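PDB 5N3U: phycocyanobilin lyase subunit alpha from Nostoc sp. PCC 7120, which associates with the beta subunit to form a lyase that is probably required for attaching the phycocyanobilin chromophore to the phycocyanin alpha chain. Local coordinates for residues L171-V175 with S176-C180; K234-N237 with S238-L241. All coordinates share one frame; numbering follows the deposited sequence. Where two conformers were deposited one is given.

Contact 1 (L171-V175 with S176-C180); sequences LEHPV and SRVQC
The carbonyl of Val175, the N-cap residue of helix 176-190, accepts Gln179 N at 3.1 Å, a first-turn helix bond, and Val178 N in a weak, bent one. Residues 171-175 are the loop that leads into this helix, at an N-terminal cap within the HEAT-repeat region. From the first turn, the side chain of Gln179 reaches back across that loop. Its first torsion sets CG beside the backbone N, and from there the chain runs extended. NE2 thus arrives 2.9 Å from Leu171 O and donates a hydrogen bond to it, bent at 137°. The donor is tilted 33° from the carbonyl plane of Leu171. His173 O lies close to the same amide, with Gln179 CD 3.1 Å away, but its angle to NE2 is too poor for a bond. His173, in the same loop, meets Val178. Val178 CG1 packs 3.6 Å from His173 CB and touches CG as well, while Val178 CG2 stands over one face of the imidazole, toward its rim. Pro174 CD lies over the opposite face. Val178 CG2 also touches Val175, 4.0 Å from its CB. The ring is tied at both nitrogens. ND1 accepts Val175 N at 3.0 Å, and NE2 bonds to Ala135 O in an earlier loop. ND1 accepting while NE2 faces a carbonyl is consistent with a neutral imidazole protonated at NE2. These two bonds would fix the ring's rotation and hold the buried histidine between the helix start and the loop around Ala135.

Contact 2 (K234-N237 with S238-L241); sequences KAEN and SFKL
Glu236 and Phe239 lie side by side and point the same way, with the carboxylate and ring planes 68° apart. Glu236 OE1 comes within 3.4 Å of Phe239 CD2 and nearly as close to CE2. Glu236 CB touches CD2 too, at 4.0 Å. The glutamate chain is bent at chi2 (70°), which folds the carboxylate back alongside the ring. Its other oxygen, OE2, forms a salt bridge with Arg212 of helix 208-221, and Phe239 also packs on that arginine. Lys240 leaves the helix on another side and runs back toward the loop. The chain stretches out beyond CG and lays CE 3.3 Å from Ala235 O. Asn237 crosses this chain obliquely, with OD1 4.0 Å from Lys240 CD. The lysine's NZ goes further, to hydrogen bonds with Ala231 O and Ala233 O near the end of helix 227-232. That binds the start of one helix to the end of the one before it, in the all-helical repeat fold of this chain. Glu236 is the N-cap residue of helix 237-250. Its carbonyl accepts Lys240 N at 3.3 Å and Phe239 N in a weak bond. Asn237 O takes Leu241 N at 2.8 Å, an i to i+4 bond of the first helical turn. Leu241 CG lies 3.4 Å from that oxygen, Asn237 O, with Leu241 CB almost as close. Ser238 faces the partner protein: its OG is hydrogen-bonded to Arg112 of one beta-subunit chain, and the Phe239 ring meets Tyr74 of another edge-to-face.

In the fold
The chain reaches contact 1 first, where the loop after helix 164-167 turns into helix 176-190. It then passes through helices 193-203, 208-221 and 227-232 before contact 2 opens at the start of helix 237-250. Each contact closes a short local turn. They follow in series, neither nested nor crossed. Their centres are 23 Å apart and their nearest atoms about 10 Å, so they do not touch. Helix 208-221 lies against both: Ser176 and Arg177 of contact 1 touch Leu210 and Val213, while Ala235 and Phe239 of contact 2 touch Leu215. No other chain of the assembly touches contact 1, whereas contact 2 also meets neighbouring subunits.

Contact 1 (L171-V175 with S176-C180)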
loop_
_atom_site.group_PDB
_atom_site.type_symbol
_atom_site.label_atom_id
_atom_site.label_comp_id
_atom_site.label_asym_id
_atom_site.label_seq_id
_atom_site.Cartn_x
_atom_site.Cartn_y
_atom_site.Cartn_z
ATOM N N LEU A 171 2.651 11.451 34.437
ATOM C CA LEU A 171 4.001 11.382 33.909
ATOM C C LEU A 171 4.822 10.237 34.511
ATOM O O LEU A 171 5.871 9.905 33.928
ATOM C CB LEU A 171 4.758 12.699 34.151
ATOM C CG LEU A 171 4.268 13.935 33.418
ATOM C CD1 LEU A 171 4.672 15.219 34.165
ATOM C CD2 LEU A 171 4.785 13.970 31.958
ATOM N N GLU A 172 4.426 9.731 35.696
ATOM C CA GLU A 172 5.084 8.560 36.371
ATOM C C GLU A 172 4.317 7.263 36.246
ATOM O O GLU A 172 4.635 6.278 36.880
ATOM C CB GLU A 172 5.390 8.908 37.889
ATOM C CG GLU A 172 6.272 10.168 37.903
ATOM C CD GLU A 172 6.861 10.565 39.271
ATOM O OE1 GLU A 172 6.224 10.187 40.286
ATOM O OE2 GLU A 172 7.918 11.292 39.328
ATOM N N HIS A 173 3.332 7.231 35.348
ATOM C CA HIS A 173 2.655 5.959 35.099
ATOM C C HIS A 173 3.679 4.931 34.601
ATOM O O HIS A 173 4.589 5.262 33.852
ATOM C CB HIS A 173 1.525 6.164 34.054
ATOM C CG HIS A 173 0.576 5.012 34.002
ATOM N ND1 HIS A 173 0.868 3.870 33.323
ATOM C CD2 HIS A 173 -0.614 4.814 34.574
ATOM C CE1 HIS A 173 -0.101 2.980 33.495
ATOM N NE2 HIS A 173 -1.012 3.549 34.247
ATOM N N PRO A 174 3.528 3.659 34.974
ATOM C CA PRO A 174 4.464 2.615 34.536
ATOM C C PRO A 174 4.520 2.350 33.025
ATOM O O PRO A 174 5.507 1.907 32.535
ATOM C CB PRO A 174 3.899 1.341 35.168
ATOM C CG PRO A 174 2.908 1.741 36.189
ATOM C CD PRO A 174 2.571 3.177 36.003
ATOM N N VAL A 175 3.421 2.578 32.304
ATOM C CA VAL A 175 3.347 2.440 30.857
ATOM C C VAL A 175 3.876 3.618 30.051
ATOM O O VAL A 175 3.409 4.726 30.172
ATOM C CB VAL A 175 1.889 2.061 30.391
ATOM C CG1 VAL A 175 1.803 1.980 28.856
ATOM C CG2 VAL A 175 1.456 0.749 31.079
ATOM N N SER A 176 4.823 3.330 29.166
ATOM C CA SER A 176 5.550 4.377 28.432
ATOM C C SER A 176 4.642 5.241 27.571
ATOM O O SER A 176 4.830 6.425 27.522
ATOM C CB SER A 176 6.591 3.763 27.462
ATOM O OG SER A 176 7.704 3.467 28.209
ATOM N N ARG A 177 3.649 4.620 26.931
ATOM C CA ARG A 177 2.697 5.358 26.132
ATOM C C ARG A 177 1.886 6.288 26.901
ATOM O O ARG A 177 1.544 7.377 26.418
ATOM C CB ARG A 177 1.814 4.363 25.336
ATOM C CG ARG A 177 2.710 3.766 24.203
ATOM C CD ARG A 177 2.013 2.702 23.330
ATOM N NE ARG A 177 0.951 3.362 22.562
ATOM C CZ ARG A 177 0.888 3.565 21.248
ATOM N NH1 ARG A 177 1.777 3.073 20.381
ATOM N NH2 ARG A 177 -0.137 4.271 20.796
ATOM N N VAL A 178 1.539 5.917 28.128
ATOM C CA VAL A 178 0.782 6.824 29.010
ATOM C C VAL A 178 1.644 8.034 29.429
ATOM O O VAL A 178 1.172 9.185 29.524
ATOM C CB VAL A 178 0.228 6.044 30.194
ATOM C CG1 VAL A 178 -0.397 6.936 31.168
ATOM C CG2 VAL A 178 -0.764 4.952 29.662
ATOM N N GLN A 179 2.904 7.765 29.728
ATOM C CA GLN A 179 3.776 8.888 30.114
ATOM C C GLN A 179 3.964 9.886 28.994
ATOM O O GLN A 179 4.019 11.101 29.255
ATOM C CB GLN A 179 5.147 8.354 30.513
ATOM C CG GLN A 179 5.091 7.518 31.725
ATOM C CD GLN A 179 6.454 6.937 32.062
ATOM O OE1 GLN A 179 7.059 6.215 31.283
ATOM N NE2 GLN A 179 6.917 7.258 33.231
ATOM N N CYS A 180 4.077 9.390 27.775
ATOM C CA CYS A 180 4.214 10.231 26.595
ATOM C C CYS A 180 2.999 11.113 26.386
ATOM O O CYS A 180 3.105 12.332 26.114
ATOM C CB CYS A 180 4.468 9.340 25.405
ATOM S SG CYS A 180 4.891 10.156 23.869
#

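Contact 2 (K234-N237 with S238-L241)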
loop_
_atom_site.group_PDB
_atom_site.type_symbol
_atom_site.label_atom_id
_atom_site.label_comp_id
_atom_site.label_asym_id
_atom_site.label_seq_id
_atom_site.Cartn_x
_atom_site.Cartn_y
_atom_site.Cartn_z
ATOM N N LYS A 234 14.860 8.319 13.856
ATOM C CA LYS A 234 14.767 7.040 13.175
ATOM C C LYS A 234 13.304 6.718 13.018
ATOM O O LYS A 234 12.761 5.955 13.762
ATOM C CB LYS A 234 15.480 5.904 13.929
ATOM C CG LYS A 234 17.017 6.004 14.058
ATOM C CD LYS A 234 17.729 6.464 12.780
ATOM C CE LYS A 234 17.838 8.007 12.766
ATOM N NZ LYS A 234 18.026 8.760 11.482
ATOM N N ALA A 235 12.669 7.317 12.028
ATOM C CA ALA A 235 11.277 6.975 11.681
ATOM C C ALA A 235 11.011 7.333 10.256
ATOM O O ALA A 235 11.829 8.010 9.632
ATOM C CB ALA A 235 10.336 7.775 12.543
ATOM N N GLU A 236 9.846 6.980 9.767
ATOM C CA GLU A 236 9.553 7.221 8.363
ATOM C C GLU A 236 9.371 8.722 8.117
ATOM O O GLU A 236 8.859 9.441 8.961
ATOM C CB GLU A 236 8.252 6.523 7.964
ATOM C CG GLU A 236 8.229 5.017 8.142
ATOM C CD GLU A 236 8.207 4.498 9.627
ATOM O OE1 GLU A 236 7.895 5.217 10.607
ATOM O OE2 GLU A 236 8.533 3.319 9.813
ATOM N N ASN A 237 9.701 9.196 6.918
ATOM C CA ASN A 237 9.532 10.610 6.578
ATOM C C ASN A 237 8.187 11.134 6.713
ATOM O O ASN A 237 8.003 12.277 7.069
ATOM C CB ASN A 237 10.041 10.841 5.151
ATOM C CG ASN A 237 11.530 10.679 5.060
ATOM O OD1 ASN A 237 12.226 10.735 6.051
ATOM N ND2 ASN A 237 12.018 10.499 3.868
ATOM N N SER A 238 7.178 10.317 6.393
ATOM C CA SER A 238 5.850 10.740 6.605
ATOM C C SER A 238 5.553 11.291 7.974
ATOM O O SER A 238 4.835 12.270 8.110
ATOM C CB SER A 238 4.874 9.595 6.301
ATOM O OG SER A 238 4.748 9.507 4.902
ATOM N N PHE A 239 5.994 10.604 8.998
ATOM C CA PHE A 239 5.787 11.111 10.365
ATOM C C PHE A 239 6.658 12.359 10.623
ATOM O O PHE A 239 6.235 13.288 11.300
ATOM C CB PHE A 239 6.181 10.060 11.355
ATOM C CG PHE A 239 5.245 8.923 11.370
ATOM C CD1 PHE A 239 4.013 9.057 12.014
ATOM C CD2 PHE A 239 5.568 7.732 10.696
ATOM C CE1 PHE A 239 3.079 7.957 12.004
ATOM C CE2 PHE A 239 4.664 6.647 10.675
ATOM C CZ PHE A 239 3.415 6.781 11.302
ATOM N N LYS A 240 7.871 12.344 10.112
ATOM C CA LYS A 240 8.704 13.552 10.241
ATOM C C LYS A 240 8.059 14.761 9.645
ATOM O O LYS A 240 8.051 15.849 10.244
ATOM C CB LYS A 240 10.076 13.339 9.665
ATOM C CG LYS A 240 10.846 12.252 10.359
ATOM C CD LYS A 240 12.233 12.250 9.779
ATOM C CE LYS A 240 12.979 11.057 10.136
ATOM N NZ LYS A 240 14.445 11.269 9.962
ATOM N N LEU A 241 7.461 14.610 8.459
ATOM C CA LEU A 241 6.852 15.743 7.814
ATOM C C LEU A 241 5.653 16.236 8.511
ATOM O O LEU A 241 5.366 17.481 8.514
ATOM C CB LEU A 241 6.494 15.383 6.328
ATOM C CG LEU A 241 7.684 15.220 5.404
ATOM C CD1 LEU A 241 7.209 14.481 4.160
ATOM C CD2 LEU A 241 8.163 16.651 5.062
#